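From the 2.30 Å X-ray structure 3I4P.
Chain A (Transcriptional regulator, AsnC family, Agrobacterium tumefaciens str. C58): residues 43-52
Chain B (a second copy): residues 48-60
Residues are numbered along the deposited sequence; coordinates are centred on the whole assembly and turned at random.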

# COMPACT_ATOMS: atom_id res chain seq x y z
N GLU A 43 -35.53 31.73 -5.55
CA GLU A 43 -34.82 32.98 -5.89
C GLU A 43 -33.42 33.06 -5.28
O GLU A 43 -32.46 33.41 -5.96
CB GLU A 43 -35.63 34.21 -5.44
CG GLU A 43 -36.80 34.53 -6.36
CD GLU A 43 -37.80 35.52 -5.74
OE1 GLU A 43 -37.58 35.99 -4.59
OE2 GLU A 43 -38.83 35.81 -6.42
N ASP A 44 -33.32 32.71 -4.00
CA ASP A 44 -32.04 32.67 -3.28
C ASP A 44 -31.15 31.49 -3.70
O ASP A 44 -29.99 31.46 -3.34
CB ASP A 44 -32.26 32.59 -1.76
CG ASP A 44 -32.98 33.80 -1.20
OD1 ASP A 44 -33.24 34.77 -1.96
OD2 ASP A 44 -33.30 33.76 0.02
N GLY A 45 -31.70 30.51 -4.41
CA GLY A 45 -30.95 29.36 -4.88
C GLY A 45 -30.74 28.25 -3.86
O GLY A 45 -29.97 27.36 -4.11
N VAL A 46 -31.44 28.30 -2.72
CA VAL A 46 -31.43 27.21 -1.73
C VAL A 46 -31.98 25.94 -2.38
O VAL A 46 -31.33 24.90 -2.36
CB VAL A 46 -32.24 27.56 -0.47
CG1 VAL A 46 -32.29 26.39 0.49
CG2 VAL A 46 -31.66 28.81 0.23
N ILE A 47 -33.16 26.05 -2.97
CA ILE A 47 -33.66 25.09 -3.97
C ILE A 47 -32.99 25.44 -5.31
O ILE A 47 -33.25 26.50 -5.86
CB ILE A 47 -35.20 25.16 -4.16
CG1 ILE A 47 -35.96 24.94 -2.83
CG2 ILE A 47 -35.65 24.19 -5.25
CD1 ILE A 47 -37.44 25.37 -2.88
N ARG A 48 -32.14 24.57 -5.83
CA ARG A 48 -31.43 24.91 -7.08
C ARG A 48 -32.21 24.47 -8.32
O ARG A 48 -32.19 25.16 -9.33
CB ARG A 48 -29.98 24.43 -7.11
CG ARG A 48 -29.70 23.15 -6.46
CD ARG A 48 -28.22 22.86 -6.39
NE ARG A 48 -27.96 21.42 -6.24
CZ ARG A 48 -27.84 20.56 -7.25
NH1 ARG A 48 -27.95 20.96 -8.51
NH2 ARG A 48 -27.59 19.27 -7.01
N ARG A 49 -32.91 23.34 -8.19
CA ARG A 49 -33.74 22.78 -9.25
C ARG A 49 -34.62 21.67 -8.71
O ARG A 49 -34.44 21.18 -7.60
CB ARG A 49 -32.88 22.24 -10.41
CG ARG A 49 -32.08 20.95 -10.10
CD ARG A 49 -31.40 20.47 -11.33
NE ARG A 49 -30.36 21.40 -11.69
CZ ARG A 49 -29.78 21.46 -12.89
NH1 ARG A 49 -30.15 20.65 -13.89
NH2 ARG A 49 -28.84 22.38 -13.09
N ARG A 50 -35.58 21.29 -9.52
CA ARG A 50 -36.44 20.12 -9.31
C ARG A 50 -36.30 19.18 -10.50
O ARG A 50 -36.31 19.65 -11.65
CB ARG A 50 -37.88 20.53 -9.15
CG ARG A 50 -38.19 21.32 -7.88
CD ARG A 50 -39.65 21.77 -7.96
NE ARG A 50 -40.25 22.34 -6.74
CZ ARG A 50 -39.98 23.55 -6.27
NH1 ARG A 50 -39.04 24.32 -6.84
NH2 ARG A 50 -40.62 24.00 -5.19
N VAL A 51 -36.12 17.88 -10.23
CA VAL A 51 -35.77 16.91 -11.26
C VAL A 51 -36.52 15.57 -11.08
O VAL A 51 -36.93 15.22 -9.99
CB VAL A 51 -34.23 16.61 -11.28
CG1 VAL A 51 -33.41 17.85 -11.59
CG2 VAL A 51 -33.79 15.97 -9.97
N ALA A 52 -36.70 14.85 -12.17
CA ALA A 52 -37.08 13.44 -12.12
C ALA A 52 -35.81 12.62 -11.86
O ALA A 52 -34.71 12.89 -12.42
CB ALA A 52 -37.77 13.00 -13.43
N ARG B 48 -38.74 7.12 -10.92
CA ARG B 48 -39.03 6.59 -9.57
C ARG B 48 -39.64 7.66 -8.67
O ARG B 48 -40.51 7.34 -7.85
CB ARG B 48 -37.84 5.89 -8.92
CG ARG B 48 -36.52 6.45 -9.19
CD ARG B 48 -35.41 5.59 -8.64
NE ARG B 48 -34.18 6.36 -8.44
CZ ARG B 48 -33.87 7.03 -7.33
NH1 ARG B 48 -34.69 7.05 -6.29
NH2 ARG B 48 -32.71 7.69 -7.24
N ARG B 49 -39.21 8.90 -8.85
CA ARG B 49 -39.70 10.05 -8.11
C ARG B 49 -39.23 11.35 -8.74
O ARG B 49 -38.36 11.36 -9.60
CB ARG B 49 -39.24 10.01 -6.64
CG ARG B 49 -37.74 10.26 -6.40
CD ARG B 49 -37.45 10.32 -4.95
NE ARG B 49 -37.63 9.00 -4.37
CZ ARG B 49 -37.78 8.75 -3.08
NH1 ARG B 49 -37.80 9.73 -2.17
NH2 ARG B 49 -37.95 7.49 -2.70
N ARG B 50 -39.84 12.43 -8.30
CA ARG B 50 -39.43 13.80 -8.63
C ARG B 50 -39.13 14.54 -7.32
O ARG B 50 -39.90 14.42 -6.36
CB ARG B 50 -40.51 14.52 -9.38
CG ARG B 50 -40.78 13.99 -10.78
CD ARG B 50 -42.00 14.74 -11.34
NE ARG B 50 -42.30 14.57 -12.77
CZ ARG B 50 -42.82 13.47 -13.30
NH1 ARG B 50 -43.03 12.37 -12.55
NH2 ARG B 50 -43.11 13.44 -14.60
N VAL B 51 -37.99 15.25 -7.28
CA VAL B 51 -37.48 15.84 -6.05
C VAL B 51 -36.90 17.26 -6.28
O VAL B 51 -36.48 17.60 -7.36
CB VAL B 51 -36.36 14.96 -5.40
CG1 VAL B 51 -36.87 13.58 -5.02
CG2 VAL B 51 -35.15 14.85 -6.32
N ALA B 52 -36.90 18.06 -5.22
CA ALA B 52 -36.11 19.28 -5.18
C ALA B 52 -34.68 18.89 -4.80
O ALA B 52 -34.42 18.02 -3.91
CB ALA B 52 -36.70 20.29 -4.17
N LEU B 53 -33.74 19.52 -5.49
CA LEU B 53 -32.32 19.35 -5.20
C LEU B 53 -31.88 20.66 -4.57
O LEU B 53 -32.16 21.73 -5.09
CB LEU B 53 -31.53 19.11 -6.48
CG LEU B 53 -31.80 17.83 -7.24
CD1 LEU B 53 -30.74 17.61 -8.39
CD2 LEU B 53 -31.82 16.65 -6.26
N LEU B 54 -31.20 20.57 -3.44
CA LEU B 54 -30.79 21.78 -2.75
C LEU B 54 -29.32 22.03 -2.92
O LEU B 54 -28.56 21.12 -3.27
CB LEU B 54 -31.12 21.65 -1.26
CG LEU B 54 -32.54 21.20 -0.93
CD1 LEU B 54 -32.65 21.14 0.58
CD2 LEU B 54 -33.57 22.11 -1.58
N ASP B 55 -28.93 23.27 -2.64
CA ASP B 55 -27.56 23.73 -2.72
C ASP B 55 -26.88 23.39 -1.39
O ASP B 55 -27.28 23.89 -0.35
CB ASP B 55 -27.53 25.23 -3.01
CG ASP B 55 -26.13 25.77 -3.27
OD1 ASP B 55 -25.15 25.26 -2.71
OD2 ASP B 55 -26.00 26.77 -4.00
N PRO B 56 -25.84 22.53 -1.43
CA PRO B 56 -25.16 22.11 -0.19
C PRO B 56 -24.48 23.27 0.56
O PRO B 56 -24.45 23.27 1.80
CB PRO B 56 -24.13 21.10 -0.68
CG PRO B 56 -23.99 21.35 -2.17
CD PRO B 56 -25.31 21.85 -2.63
N VAL B 57 -23.96 24.25 -0.18
CA VAL B 57 -23.39 25.45 0.44
C VAL B 57 -24.47 26.22 1.23
O VAL B 57 -24.19 26.73 2.29
CB VAL B 57 -22.68 26.36 -0.60
CG1 VAL B 57 -22.30 27.69 -0.00
CG2 VAL B 57 -21.45 25.62 -1.18
N LYS B 58 -25.70 26.26 0.72
CA LYS B 58 -26.77 27.01 1.36
C LYS B 58 -27.47 26.26 2.48
O LYS B 58 -28.08 26.88 3.31
CB LYS B 58 -27.79 27.51 0.33
CG LYS B 58 -27.26 28.68 -0.50
CD LYS B 58 -28.13 28.97 -1.73
CE LYS B 58 -27.39 29.82 -2.76
NZ LYS B 58 -26.81 31.05 -2.16
N VAL B 59 -27.39 24.95 2.54
CA VAL B 59 -27.96 24.24 3.71
C VAL B 59 -26.86 23.78 4.68
O VAL B 59 -27.09 22.97 5.56
CB VAL B 59 -28.91 23.07 3.29
CG1 VAL B 59 -30.10 23.64 2.55
CG2 VAL B 59 -28.15 21.97 2.49
N ASN B 60 -25.66 24.33 4.50
CA ASN B 60 -24.53 24.09 5.42
C ASN B 60 -24.04 22.63 5.48
O ASN B 60 -23.70 22.11 6.55
CB ASN B 60 -24.86 24.63 6.84
CG ASN B 60 -23.61 24.84 7.69
OD1 ASN B 60 -22.52 25.11 7.17
ND2 ASN B 60 -23.77 24.72 9.00
O HOH W 1 -27.89 27.74 -5.52
O HOH W 2 -28.07 18.65 -4.10

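Two copies of the protein join here edge to edge, strand 47-52 of chain A running antiparallel to strand 48-54 of chain B. Arg B48 does not reach the chain A stretch. Arg B49 contributes backbone: its O receives a CA-H...O contact from Ala A52 CA at 3.5 Å. Arg B50 lies beside Ala A52, with Arg B50 CG 4.1 Å from Ala A52 CB. The small alanine leaves room for the aliphatic part of the arginine.

Val B51 faces Val A51. Val B51 N donates to Val A51 O, and Val A51 N to Val B51 O, each at 2.9 Å. Val A51 CG2 and Val B51 CG2 meet at 4.1 Å, a buried apolar pair. Ala B52 shares the other face with Arg B50; Ala B52 CB is 4.2 Å from Ile A47 CG2.

Of these residues Leu B53 has the largest area covered by the facing stretch. Leu B53 N donates to Arg A49 O at 2.8 Å, nearly straight, and Leu B53 CD1 packs 3.8 Å from Val A51 CG2. Leu B53 O accepts from Arg A48 N at 2.9 Å. Between Ile A47 and Arg A49 the register slips by one residue, a beta bulge. The guanidinium of Arg A48 lies with one face over Leu B53 CB, and Arg A48 NE donates to Leu B54 O at 3.0 Å. Water 2 links Arg A48 NH2 to that same carbonyl. Leu B54 CD2 packs 3.9 Å from Ile A47 CG1.

Asp B55 N donates to Val A46 O at 2.9 Å. Water 1 donates to both Asp B55 OD2 and Gly A45 O. Gly A45 suits its positive phi, and an ideal CB on Gly A45 would sit tightly, 3.4 Å from Lys B58 CE. The lysine's aliphatic chain runs past this turn. Lys B58 CD lies 4.0 Å from Val A46 CG2. Val B59 CG1 meets Val A46 CG1 at 4.1 Å.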